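PDB 4F62: geranyltranstransferase from Marinomonas sp. MED121, which probably joins isopentenyl diphosphate to an allylic diphosphate to build a longer prenyl diphosphate, as in farnesyl-diphosphate synthases and related polyprenyl transferases. Local coordinates for residues Gln58-Ile63 with Gly197-Glu202; Thr120-Leu125 with Gln142-Ala147; Ala187-Gly192 with Asp208-Ala213; Met191-Thr196 with Glu202-Leu207; Ala271-Phe276 with Pro282-Ala287. One frame throughout, in Å; residues are numbered along the deposited sequence.

Interaction 1: Gln58-Ile63 with Gly197-Glu202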
# COMPACT_ATOMS: atom_id res chain seq x y z
N GLN A 58 19.11 -2.42 -17.44
CA GLN A 58 19.94 -2.60 -18.63
C GLN A 58 21.40 -2.33 -18.35
O GLN A 58 22.28 -3.00 -18.87
CB GLN A 58 19.47 -1.66 -19.73
CG GLN A 58 18.32 -2.20 -20.52
CD GLN A 58 18.32 -1.67 -21.92
OE1 GLN A 58 18.83 -0.57 -22.18
NE2 GLN A 58 17.76 -2.44 -22.85
N LEU A 59 21.65 -1.32 -17.52
CA LEU A 59 23.01 -1.00 -17.11
C LEU A 59 23.74 -2.22 -16.55
O LEU A 59 24.84 -2.55 -16.99
CB LEU A 59 22.99 0.10 -16.06
CG LEU A 59 24.36 0.65 -15.66
CD1 LEU A 59 24.91 1.47 -16.80
CD2 LEU A 59 24.25 1.47 -14.41
N VAL A 60 23.11 -2.92 -15.60
CA VAL A 60 23.82 -3.95 -14.83
C VAL A 60 23.53 -5.40 -15.24
O VAL A 60 24.24 -6.32 -14.84
CB VAL A 60 23.58 -3.79 -13.32
CG1 VAL A 60 24.00 -2.39 -12.87
CG2 VAL A 60 22.13 -4.04 -13.00
N GLY A 61 22.47 -5.60 -16.01
CA GLY A 61 22.11 -6.93 -16.46
C GLY A 61 21.04 -6.90 -17.53
O GLY A 61 21.15 -6.16 -18.51
N ASP A 62 19.99 -7.68 -17.33
CA ASP A 62 18.92 -7.74 -18.31
C ASP A 62 17.56 -7.39 -17.70
O ASP A 62 17.28 -7.72 -16.55
CB ASP A 62 18.91 -9.11 -18.97
CG ASP A 62 20.27 -9.47 -19.57
OD1 ASP A 62 20.84 -8.64 -20.32
OD2 ASP A 62 20.78 -10.57 -19.28
N ILE A 63 16.73 -6.69 -18.48
CA ILE A 63 15.36 -6.40 -18.07
C ILE A 63 14.62 -7.73 -17.85
O ILE A 63 14.70 -8.64 -18.68
CB ILE A 63 14.62 -5.55 -19.14
CG1 ILE A 63 15.27 -4.17 -19.26
CG2 ILE A 63 13.15 -5.42 -18.77
CD1 ILE A 63 14.83 -3.36 -20.51
N GLY A 197 18.82 -9.33 -10.62
CA GLY A 197 19.38 -10.45 -9.88
C GLY A 197 20.90 -10.49 -9.95
O GLY A 197 21.52 -11.49 -9.58
N GLN A 198 21.50 -9.40 -10.40
CA GLN A 198 22.93 -9.35 -10.72
C GLN A 198 23.69 -8.15 -10.16
O GLN A 198 24.92 -8.07 -10.32
CB GLN A 198 23.12 -9.32 -12.24
CG GLN A 198 23.06 -10.64 -12.95
CD GLN A 198 23.56 -10.53 -14.37
OE1 GLN A 198 24.30 -9.59 -14.71
NE2 GLN A 198 23.16 -11.47 -15.22
N VAL A 199 23.00 -7.20 -9.55
CA VAL A 199 23.68 -5.96 -9.14
C VAL A 199 24.65 -6.17 -7.98
O VAL A 199 24.40 -6.96 -7.07
CB VAL A 199 22.68 -4.81 -8.82
CG1 VAL A 199 21.96 -5.07 -7.51
CG2 VAL A 199 23.40 -3.46 -8.78
N LYS A 200 25.79 -5.49 -8.05
CA LYS A 200 26.80 -5.58 -7.01
C LYS A 200 26.68 -4.33 -6.16
O LYS A 200 26.20 -3.30 -6.66
CB LYS A 200 28.20 -5.70 -7.63
CG LYS A 200 28.24 -6.62 -8.84
CD LYS A 200 29.67 -7.04 -9.16
CE LYS A 200 29.80 -7.57 -10.58
NZ LYS A 200 29.90 -6.45 -11.57
N PRO A 201 27.11 -4.40 -4.88
CA PRO A 201 26.90 -3.27 -3.96
C PRO A 201 27.52 -1.97 -4.46
O PRO A 201 26.94 -0.90 -4.27
CB PRO A 201 27.61 -3.74 -2.68
CG PRO A 201 27.66 -5.23 -2.78
CD PRO A 201 27.83 -5.52 -4.24
N GLU A 202 28.69 -2.07 -5.08
CA GLU A 202 29.38 -0.91 -5.62
C GLU A 202 28.58 -0.23 -6.74
O GLU A 202 28.50 1.00 -6.80
CB GLU A 202 30.79 -1.32 -6.10
CG GLU A 202 31.30 -0.55 -7.31
CD GLU A 202 31.14 -1.33 -8.61
OE1 GLU A 202 30.95 -2.57 -8.54
OE2 GLU A 202 31.21 -0.71 -9.70
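Val60 and Val199 meet through single methyl groups at the surface of the molecule. Val60 CG1 lies 4.3 Å from Val199 CG2, a loose apolar touch. Val60 has the most surface buried here, and its CB points toward 197-202. Gln198 comes next. Its CG stands anti to its carbonyl carbon (chi1 -82°), and the chain beyond runs extended across the end of helix 48-60. The side chain passes over the last turn of that helix, with Gln198 CB 4.1 Å from Val60 O. This is a helix end meeting an interhelical turn, in the all-helical isoprenoid synthase fold. Helix 48-60 stops at Val60, and Gly61 is the first residue to leave helical geometry. On the other side, 197-200 links helix 170-194 to helix 201-226. Gly197 opens that turn with a positive phi of 77°. Lys200 stands at the N-cap position of the next helix, where its N bonds to Gln203 OE1. Val199 also packs on Ala193 and Leu194 of helix 170-194 and on Leu204. Val60 reaches Ala193 and Gln203.

Interaction 2: Thr120-Leu125 with Gln142-Ala147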
# COMPACT_ATOMS: atom_id res chain seq x y z
N THR A 120 -2.43 -0.14 -3.28
CA THR A 120 -2.47 -1.59 -3.06
C THR A 120 -2.06 -2.32 -4.33
O THR A 120 -1.48 -3.40 -4.28
CB THR A 120 -3.88 -2.07 -2.67
OG1 THR A 120 -4.43 -1.19 -1.68
CG2 THR A 120 -3.83 -3.51 -2.14
N PHE A 121 -2.40 -1.75 -5.49
CA PHE A 121 -2.07 -2.39 -6.76
C PHE A 121 -0.54 -2.46 -6.94
O PHE A 121 -0.01 -3.41 -7.51
CB PHE A 121 -2.75 -1.63 -7.90
CG PHE A 121 -2.49 -2.20 -9.27
CD1 PHE A 121 -2.81 -3.52 -9.55
CD2 PHE A 121 -1.96 -1.40 -10.28
CE1 PHE A 121 -2.59 -4.05 -10.82
CE2 PHE A 121 -1.74 -1.93 -11.56
CZ PHE A 121 -2.06 -3.25 -11.83
N ALA A 122 0.17 -1.44 -6.44
CA ALA A 122 1.63 -1.45 -6.52
C ALA A 122 2.18 -2.69 -5.82
O ALA A 122 3.08 -3.36 -6.33
CB ALA A 122 2.21 -0.21 -5.89
N PHE A 123 1.61 -3.01 -4.67
CA PHE A 123 2.07 -4.17 -3.93
C PHE A 123 1.57 -5.46 -4.54
O PHE A 123 2.22 -6.50 -4.41
CB PHE A 123 1.74 -4.02 -2.44
CG PHE A 123 2.49 -2.88 -1.79
CD1 PHE A 123 3.83 -3.02 -1.45
CD2 PHE A 123 1.87 -1.65 -1.56
CE1 PHE A 123 4.54 -1.97 -0.86
CE2 PHE A 123 2.56 -0.59 -0.97
CZ PHE A 123 3.91 -0.75 -0.62
N GLU A 124 0.44 -5.39 -5.23
CA GLU A 124 -0.05 -6.55 -5.96
C GLU A 124 0.96 -6.89 -7.05
O GLU A 124 1.31 -8.05 -7.26
CB GLU A 124 -1.43 -6.27 -6.58
CG GLU A 124 -1.99 -7.43 -7.43
CD GLU A 124 -3.34 -7.10 -8.07
OE1 GLU A 124 -4.03 -6.14 -7.64
OE2 GLU A 124 -3.72 -7.81 -9.03
N LEU A 125 1.42 -5.86 -7.75
CA LEU A 125 2.36 -6.01 -8.87
C LEU A 125 3.63 -6.70 -8.42
O LEU A 125 4.15 -7.59 -9.10
CB LEU A 125 2.69 -4.63 -9.47
CG LEU A 125 1.56 -4.01 -10.29
CD1 LEU A 125 1.74 -2.53 -10.53
CD2 LEU A 125 1.44 -4.76 -11.63
N GLN A 142 10.52 -4.04 0.07
CA GLN A 142 11.18 -3.21 1.09
C GLN A 142 11.63 -1.88 0.50
O GLN A 142 11.44 -0.83 1.12
CB GLN A 142 12.36 -3.94 1.71
CG GLN A 142 11.96 -5.13 2.56
CD GLN A 142 13.14 -6.00 2.92
OE1 GLN A 142 14.22 -5.87 2.34
NE2 GLN A 142 12.95 -6.91 3.88
N GLU A 143 12.23 -1.94 -0.69
CA GLU A 143 12.68 -0.74 -1.39
C GLU A 143 11.51 0.21 -1.64
O GLU A 143 11.63 1.42 -1.43
CB GLU A 143 13.32 -1.10 -2.74
CG GLU A 143 14.70 -1.77 -2.65
CD GLU A 143 15.79 -0.85 -2.10
OE1 GLU A 143 15.69 0.39 -2.25
OE2 GLU A 143 16.77 -1.38 -1.52
N LEU A 144 10.39 -0.35 -2.08
CA LEU A 144 9.24 0.48 -2.44
C LEU A 144 8.63 1.09 -1.18
O LEU A 144 8.23 2.26 -1.17
CB LEU A 144 8.18 -0.32 -3.18
CG LEU A 144 7.00 0.51 -3.71
CD1 LEU A 144 7.47 1.50 -4.76
CD2 LEU A 144 5.88 -0.38 -4.27
N VAL A 145 8.58 0.29 -0.12
CA VAL A 145 8.02 0.74 1.15
C VAL A 145 8.80 1.94 1.70
O VAL A 145 8.21 2.95 2.10
CB VAL A 145 8.03 -0.41 2.20
CG1 VAL A 145 8.09 0.14 3.62
CG2 VAL A 145 6.80 -1.29 2.02
N VAL A 146 10.12 1.83 1.70
CA VAL A 146 10.92 2.87 2.31
C VAL A 146 10.85 4.16 1.48
O VAL A 146 10.94 5.26 2.04
CB VAL A 146 12.38 2.40 2.55
CG1 VAL A 146 13.19 2.46 1.29
CG2 VAL A 146 13.03 3.24 3.61
N ALA A 147 10.64 4.02 0.17
CA ALA A 147 10.55 5.17 -0.73
C ALA A 147 9.19 5.85 -0.69
O ALA A 147 9.10 7.06 -0.90
CB ALA A 147 10.88 4.76 -2.15
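The Phe123 ring carries this contact. Leu144 CD2 lies over one face, 4.0 Å above the ring plane and offset toward the rim. Val145 CG2 approaches the same ring obliquely and is closer, 3.7 Å from Phe123 CE1. The ring of Phe123 also stacks with Phe123 of the second subunit. This is antiparallel helix packing in the all-helical isoprenoid synthase fold, at the dimer interface. Segments 120-125 and 142-147, on helices 108-126 and 134-148, run at 160° to each other, and their axes come no closer than 11.3 Å. That spacing is wide, and large side chains bridge it. Leu144 has CG anti to its backbone N (chi1 -174°), which sends CD2 toward the other helix. There CD2 touches both the Phe123 ring and the methyl of Ala122. Val145 is turned to the side of the contact and also packs on Glu124 of the second subunit. The four touching residues are all buried, and no hydrogen bond crosses between the segments. Glu124 OE1 forms a salt bridge with Arg150 of the second subunit. On the inner side, Leu144 CD2 meets Ala122 CB at 4.0 Å, the same distance that separates it from Phe123 CE1.

Interaction 3: Ala187-Gly192 with Asp208-Ala213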
# COMPACT_ATOMS: atom_id res chain seq x y z
N ALA A 187 14.33 4.89 -5.77
CA ALA A 187 13.74 3.55 -5.78
C ALA A 187 13.73 3.01 -7.21
O ALA A 187 13.95 1.82 -7.44
CB ALA A 187 12.33 3.58 -5.23
N SER A 188 13.48 3.89 -8.17
CA SER A 188 13.46 3.50 -9.58
C SER A 188 14.79 2.88 -10.03
O SER A 188 14.81 1.78 -10.60
CB SER A 188 13.12 4.69 -10.48
OG SER A 188 11.80 5.14 -10.22
N VAL A 189 15.90 3.57 -9.79
CA VAL A 189 17.19 3.03 -10.21
C VAL A 189 17.60 1.84 -9.34
O VAL A 189 18.14 0.87 -9.87
CB VAL A 189 18.32 4.11 -10.29
CG1 VAL A 189 17.85 5.35 -11.07
CG2 VAL A 189 18.79 4.51 -8.90
N ARG A 190 17.34 1.91 -8.03
CA ARG A 190 17.72 0.81 -7.14
C ARG A 190 16.95 -0.48 -7.49
O ARG A 190 17.54 -1.57 -7.64
CB ARG A 190 17.51 1.19 -5.66
CG ARG A 190 18.49 2.25 -5.13
CD ARG A 190 18.20 2.58 -3.64
NE ARG A 190 18.29 1.39 -2.80
CZ ARG A 190 19.43 0.88 -2.33
NH1 ARG A 190 20.59 1.47 -2.63
NH2 ARG A 190 19.42 -0.21 -1.58
N MET A 191 15.64 -0.36 -7.63
CA MET A 191 14.82 -1.52 -7.94
C MET A 191 15.09 -2.08 -9.33
O MET A 191 15.09 -3.29 -9.51
CB MET A 191 13.33 -1.21 -7.78
CG MET A 191 12.93 -0.89 -6.32
SD MET A 191 11.25 -0.25 -6.24
CE MET A 191 10.30 -1.76 -6.44
N GLY A 192 15.31 -1.19 -10.30
CA GLY A 192 15.66 -1.62 -11.64
C GLY A 192 16.88 -2.52 -11.63
O GLY A 192 16.83 -3.64 -12.16
N ASP A 208 22.67 5.05 -6.53
CA ASP A 208 22.16 5.90 -5.45
C ASP A 208 22.54 7.35 -5.68
O ASP A 208 21.69 8.23 -5.65
CB ASP A 208 22.78 5.51 -4.10
CG ASP A 208 21.98 4.46 -3.37
OD1 ASP A 208 20.89 4.10 -3.85
OD2 ASP A 208 22.43 4.00 -2.30
N ALA A 209 23.83 7.57 -5.87
CA ALA A 209 24.36 8.91 -6.04
C ALA A 209 23.84 9.52 -7.34
O ALA A 209 23.53 10.71 -7.39
CB ALA A 209 25.89 8.88 -6.03
N TYR A 210 23.74 8.70 -8.38
CA TYR A 210 23.18 9.18 -9.64
C TYR A 210 21.77 9.71 -9.39
O TYR A 210 21.43 10.84 -9.78
CB TYR A 210 23.16 8.07 -10.70
CG TYR A 210 22.28 8.35 -11.90
CD1 TYR A 210 20.94 7.99 -11.90
CD2 TYR A 210 22.80 8.95 -13.04
CE1 TYR A 210 20.13 8.23 -12.99
CE2 TYR A 210 21.99 9.20 -14.15
CZ TYR A 210 20.65 8.83 -14.11
OH TYR A 210 19.82 9.07 -15.19
N ALA A 211 20.96 8.90 -8.72
CA ALA A 211 19.56 9.22 -8.51
C ALA A 211 19.37 10.43 -7.63
O ALA A 211 18.53 11.29 -7.90
CB ALA A 211 18.84 8.02 -7.90
N HIS A 212 20.15 10.50 -6.55
CA HIS A 212 20.11 11.66 -5.67
C HIS A 212 20.37 12.95 -6.44
O HIS A 212 19.66 13.94 -6.28
CB HIS A 212 21.14 11.52 -4.54
CG HIS A 212 21.09 12.64 -3.54
ND1 HIS A 212 21.76 13.83 -3.74
CD2 HIS A 212 20.46 12.75 -2.36
CE1 HIS A 212 21.53 14.63 -2.70
NE2 HIS A 212 20.74 13.99 -1.85
N ALA A 213 21.40 12.93 -7.28
CA ALA A 213 21.78 14.13 -8.01
C ALA A 213 20.68 14.56 -8.98
O ALA A 213 20.30 15.74 -9.05
CB ALA A 213 23.10 13.91 -8.76
O HOH W 1 23.30 1.38 -1.68
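Segments 187-192 and 208-213 run nearly antiparallel, at 157°, with their helix axes 9.1 Å apart at closest approach. Val189 points its CB toward the other helix and uses both methyls. Val189 CG2 meets Ala211 CB at 3.7 Å. Val189 CG1 lies at the edge of the Tyr210 ring, near its plane, 4.1 Å from Tyr210 CD1. The Tyr210 hydroxyl reaches beyond this pair to hydrogen-bond with Leu283 O. This apolar layer joins two successive helices of the isoprenoid synthase fold, 170-194 and 201-226. Beside it lies a polar layer. Arg190 NH1 donates to Asp208 OD1 at 2.9 Å with an N-H...O angle of 163°, forming a salt bridge. The carboxylate oxygen lies almost in the guanidinium plane, and the arginine comes to its syn side. The two planes are 30° apart. A bend at chi3 swings NE and the guanidinium round, and Arg190 CD already lies close to Asp208 OD1. One water accepts from Arg190 NH1 and donates to Asp208 OD2, closing a ring round the pair. At its other side, Arg190 NE forms a salt bridge with Glu143 of helix 134-148. The guanidinium is thus held by two carboxylates, which probably fixes its rotation and stabilises its positive charge. Through it, one arginine ties three helices together by charge.

Interaction 4: Met191-Thr196 with Glu202-Leu207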
# COMPACT_ATOMS: atom_id res chain seq x y z
N MET A 191 15.64 -0.36 -7.63
CA MET A 191 14.82 -1.52 -7.94
C MET A 191 15.09 -2.08 -9.33
O MET A 191 15.09 -3.29 -9.51
CB MET A 191 13.33 -1.21 -7.78
CG MET A 191 12.93 -0.89 -6.32
SD MET A 191 11.25 -0.25 -6.24
CE MET A 191 10.30 -1.76 -6.44
N GLY A 192 15.31 -1.19 -10.30
CA GLY A 192 15.66 -1.62 -11.64
C GLY A 192 16.88 -2.52 -11.63
O GLY A 192 16.83 -3.64 -12.16
N ALA A 193 17.95 -2.04 -11.01
CA ALA A 193 19.21 -2.78 -10.92
C ALA A 193 19.04 -4.09 -10.13
O ALA A 193 19.47 -5.17 -10.58
CB ALA A 193 20.27 -1.90 -10.28
N LEU A 194 18.42 -4.01 -8.97
CA LEU A 194 18.13 -5.21 -8.17
C LEU A 194 17.31 -6.25 -8.95
O LEU A 194 17.56 -7.44 -8.85
CB LEU A 194 17.41 -4.85 -6.86
CG LEU A 194 18.22 -4.11 -5.79
CD1 LEU A 194 17.27 -3.41 -4.82
CD2 LEU A 194 19.12 -5.09 -5.02
N SER A 195 16.35 -5.78 -9.74
CA SER A 195 15.42 -6.70 -10.41
C SER A 195 16.14 -7.62 -11.38
O SER A 195 15.58 -8.63 -11.80
CB SER A 195 14.31 -5.94 -11.15
OG SER A 195 14.81 -5.36 -12.35
N THR A 196 17.38 -7.28 -11.74
CA THR A 196 18.19 -8.12 -12.63
C THR A 196 18.73 -9.37 -11.95
O THR A 196 19.11 -10.33 -12.62
CB THR A 196 19.41 -7.38 -13.19
OG1 THR A 196 20.33 -7.15 -12.11
CG2 THR A 196 19.01 -6.05 -13.81
N GLU A 202 28.69 -2.07 -5.08
CA GLU A 202 29.38 -0.91 -5.62
C GLU A 202 28.58 -0.23 -6.74
O GLU A 202 28.50 1.00 -6.80
CB GLU A 202 30.79 -1.32 -6.10
CG GLU A 202 31.30 -0.55 -7.31
CD GLU A 202 31.14 -1.33 -8.61
OE1 GLU A 202 30.95 -2.57 -8.54
OE2 GLU A 202 31.21 -0.71 -9.70
N GLN A 203 27.99 -1.03 -7.63
CA GLN A 203 27.13 -0.47 -8.68
C GLN A 203 25.91 0.22 -8.09
O GLN A 203 25.46 1.25 -8.59
CB GLN A 203 26.66 -1.57 -9.64
CG GLN A 203 27.75 -2.28 -10.39
CD GLN A 203 27.23 -3.53 -11.08
OE1 GLN A 203 26.21 -4.08 -10.68
NE2 GLN A 203 27.93 -3.97 -12.12
N LEU A 204 25.37 -0.35 -7.01
CA LEU A 204 24.17 0.20 -6.40
C LEU A 204 24.46 1.54 -5.72
O LEU A 204 23.64 2.46 -5.75
CB LEU A 204 23.59 -0.82 -5.40
CG LEU A 204 22.09 -0.83 -5.12
CD1 LEU A 204 21.29 -1.05 -6.39
CD2 LEU A 204 21.77 -1.92 -4.09
N ALA A 205 25.64 1.66 -5.13
CA ALA A 205 26.07 2.92 -4.53
C ALA A 205 26.19 4.05 -5.57
O ALA A 205 25.80 5.20 -5.32
CB ALA A 205 27.38 2.73 -3.79
N LYS A 206 26.74 3.72 -6.74
CA LYS A 206 26.84 4.68 -7.83
C LYS A 206 25.45 5.10 -8.31
O LYS A 206 25.22 6.28 -8.58
CB LYS A 206 27.64 4.09 -9.00
CG LYS A 206 29.11 3.84 -8.70
CD LYS A 206 29.71 2.93 -9.76
CE LYS A 206 31.13 2.50 -9.40
NZ LYS A 206 32.01 3.68 -9.19
N LEU A 207 24.54 4.14 -8.40
CA LEU A 207 23.17 4.44 -8.83
C LEU A 207 22.44 5.31 -7.81
O LEU A 207 21.70 6.23 -8.20
CB LEU A 207 22.39 3.16 -9.15
CG LEU A 207 22.91 2.45 -10.40
CD1 LEU A 207 22.29 1.05 -10.55
CD2 LEU A 207 22.64 3.30 -11.63
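Ala193 faces two leucines, Leu204 and Leu207, which lie one turn apart on helix 201-226. The contact is the closed end of a helical hairpin in the isoprenoid synthase fold. Helix 170-194 runs up to the turn, and helix 201-226 leads back. The CB atoms of Ala193, Leu204 and Leu207 all point toward the opposite segment. The two leucines reach the alanine with different torsions. Leu204 has CG anti to its backbone N (chi1 -151°), whereas Leu207 has CG anti to its carbonyl carbon (chi1 -68°). Their CD1 methyls converge on Ala193 CB from adjacent turns. Leu207 CD1 is the closer, at 3.6 Å from Ala193 CB, and Leu204 CD1 is 4.1 Å from it. Leu204 CD2 turns to Leu194, where the two CD2 atoms are 4.2 Å apart. Leu194 CB points past the helix, and only the far part of the side chain comes round to Leu204. Leu207 also packs on Leu59 of helix 48-60. No hydrogen bond crosses between the segments. The end of helix 170-194 is tied within itself. Ser195 OG donates to Gly192 O, and Thr196 OG1 donates to Ala193 O at 2.6 Å, nearly in line with the carbonyl bond.

Interaction 5: Ala271-Phe276 with Pro282-Ala287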
# COMPACT_ATOMS: atom_id res chain seq x y z
N ALA A 271 29.03 11.52 -13.84
CA ALA A 271 30.30 10.97 -13.35
C ALA A 271 30.13 9.61 -12.66
O ALA A 271 31.03 8.77 -12.70
CB ALA A 271 30.99 11.95 -12.41
N GLN A 272 28.98 9.40 -12.03
CA GLN A 272 28.71 8.16 -11.32
C GLN A 272 28.56 6.96 -12.25
O GLN A 272 28.79 5.81 -11.84
CB GLN A 272 27.44 8.30 -10.46
CG GLN A 272 27.61 9.25 -9.27
CD GLN A 272 28.62 8.72 -8.27
OE1 GLN A 272 28.88 7.51 -8.22
NE2 GLN A 272 29.20 9.61 -7.48
N ILE A 273 28.17 7.20 -13.50
CA ILE A 273 27.89 6.10 -14.42
C ILE A 273 28.78 6.11 -15.65
O ILE A 273 28.56 5.36 -16.60
CB ILE A 273 26.41 6.10 -14.87
CG1 ILE A 273 26.09 7.37 -15.65
CG2 ILE A 273 25.47 5.96 -13.68
CD1 ILE A 273 24.66 7.45 -16.12
N SER A 274 29.81 6.96 -15.63
CA SER A 274 30.72 7.09 -16.76
C SER A 274 31.45 5.78 -17.06
O SER A 274 31.63 5.41 -18.22
CB SER A 274 31.73 8.23 -16.53
OG SER A 274 32.59 7.97 -15.43
N GLU A 275 31.85 5.07 -16.01
CA GLU A 275 32.66 3.85 -16.14
C GLU A 275 31.88 2.61 -16.61
O GLU A 275 32.39 1.49 -16.51
CB GLU A 275 33.38 3.54 -14.82
CG GLU A 275 32.45 3.20 -13.65
CD GLU A 275 31.82 4.43 -13.01
OE1 GLU A 275 31.35 5.33 -13.75
OE2 GLU A 275 31.81 4.52 -11.77
N PHE A 276 30.67 2.79 -17.13
CA PHE A 276 29.86 1.66 -17.58
C PHE A 276 29.84 1.51 -19.10
O PHE A 276 29.51 0.45 -19.62
CB PHE A 276 28.43 1.79 -17.07
CG PHE A 276 28.27 1.48 -15.60
CD1 PHE A 276 28.47 2.46 -14.64
CD2 PHE A 276 27.90 0.21 -15.19
CE1 PHE A 276 28.31 2.18 -13.30
CE2 PHE A 276 27.74 -0.08 -13.84
CZ PHE A 276 27.95 0.90 -12.90
N PRO A 282 21.25 5.36 -21.89
CA PRO A 282 19.89 5.74 -21.49
C PRO A 282 19.87 6.57 -20.21
O PRO A 282 19.17 7.59 -20.16
CB PRO A 282 19.21 4.38 -21.26
CG PRO A 282 19.87 3.50 -22.28
CD PRO A 282 21.32 3.93 -22.26
N LEU A 283 20.61 6.15 -19.20
CA LEU A 283 20.68 6.90 -17.95
C LEU A 283 21.32 8.27 -18.17
O LEU A 283 20.95 9.24 -17.52
CB LEU A 283 21.45 6.12 -16.87
CG LEU A 283 20.72 4.99 -16.16
CD1 LEU A 283 21.64 4.31 -15.15
CD2 LEU A 283 19.48 5.52 -15.46
N THR A 284 22.26 8.35 -19.10
CA THR A 284 22.85 9.64 -19.40
C THR A 284 21.82 10.51 -20.11
O THR A 284 21.61 11.67 -19.74
CB THR A 284 24.10 9.47 -20.27
OG1 THR A 284 25.05 8.66 -19.57
CG2 THR A 284 24.71 10.83 -20.60
N ASP A 285 21.17 9.95 -21.14
CA ASP A 285 20.14 10.67 -21.87
C ASP A 285 18.99 11.10 -20.95
O ASP A 285 18.52 12.23 -21.03
CB ASP A 285 19.59 9.83 -23.02
CG ASP A 285 20.61 9.60 -24.12
OD1 ASP A 285 21.61 10.33 -24.16
OD2 ASP A 285 20.39 8.69 -24.94
N LEU A 286 18.56 10.19 -20.08
CA LEU A 286 17.48 10.47 -19.12
C LEU A 286 17.83 11.57 -18.13
O LEU A 286 16.95 12.26 -17.62
CB LEU A 286 17.08 9.21 -18.32
CG LEU A 286 16.17 8.20 -19.04
CD1 LEU A 286 15.98 6.95 -18.20
CD2 LEU A 286 14.83 8.84 -19.35
N ALA A 287 19.12 11.71 -17.83
CA ALA A 287 19.55 12.75 -16.91
C ALA A 287 19.19 14.11 -17.52
O ALA A 287 18.53 14.94 -16.88
CB ALA A 287 21.05 12.66 -16.65
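Ile273 meets Leu283 and Thr284 through one atom, its terminal methyl. Ile273 CD1 packs tightly, 3.6 Å from Leu283 CB and 3.7 Å from Thr284 OG1. It therefore sits against the start of the leucine side chain and beside the threonine hydroxyl. The torsions explain the reach. Ile273 CG1 lies between the backbone N and the carbonyl carbon (chi1 63°), and CD1 then extends fully away from CA (chi2 180°). The isoleucine crosses both partners obliquely. Thr284 OG1 has its hydrogen-bond partner elsewhere, at Ser280 O one turn earlier, so its meeting with the methyl is only a van der Waals touch. The contact closes the turn between helices 249-273 and 281-291, the last two helices seen in this all-helical isoprenoid synthase chain. Tyr210 of helix 201-226 packs on Ile273, and Leu59 of helix 48-60 packs on Leu283. Ile273 and Leu283 are thus buried among four helices. The other side is looser. Ser274 points its CB away from 282-287, and its OG donates to Ala271 O at 3.2 Å from above the carbonyl plane. Glu275 is exposed and poorly ordered, yet its OE2 forms a salt bridge with Lys206. Phe276 turns to Leu59 and Lys206. The CA atoms of Ile273 and Thr284 remain 7.9 Å apart.

Interactions 3 and 4 hold the same helix pair, 170-194 with 201-226. Interaction 3, nearer the chain's centre, adds a salt bridge to its apolar packing. Interaction 4 is apolar and lies toward the hairpin turn. Interaction 1 is a surface contact beside that turn, its centre about 6 Å from that of interaction 4. Interaction 5 is buried but peripheral, and Lys206-Glu275 ties it to interaction 4. Interaction 2 is buried and purely apolar across its segments, and it alone of the five borders the second subunit. It joins interaction 3 through Glu143-Arg190. Its centre lies about 26 Å from that of interaction 5.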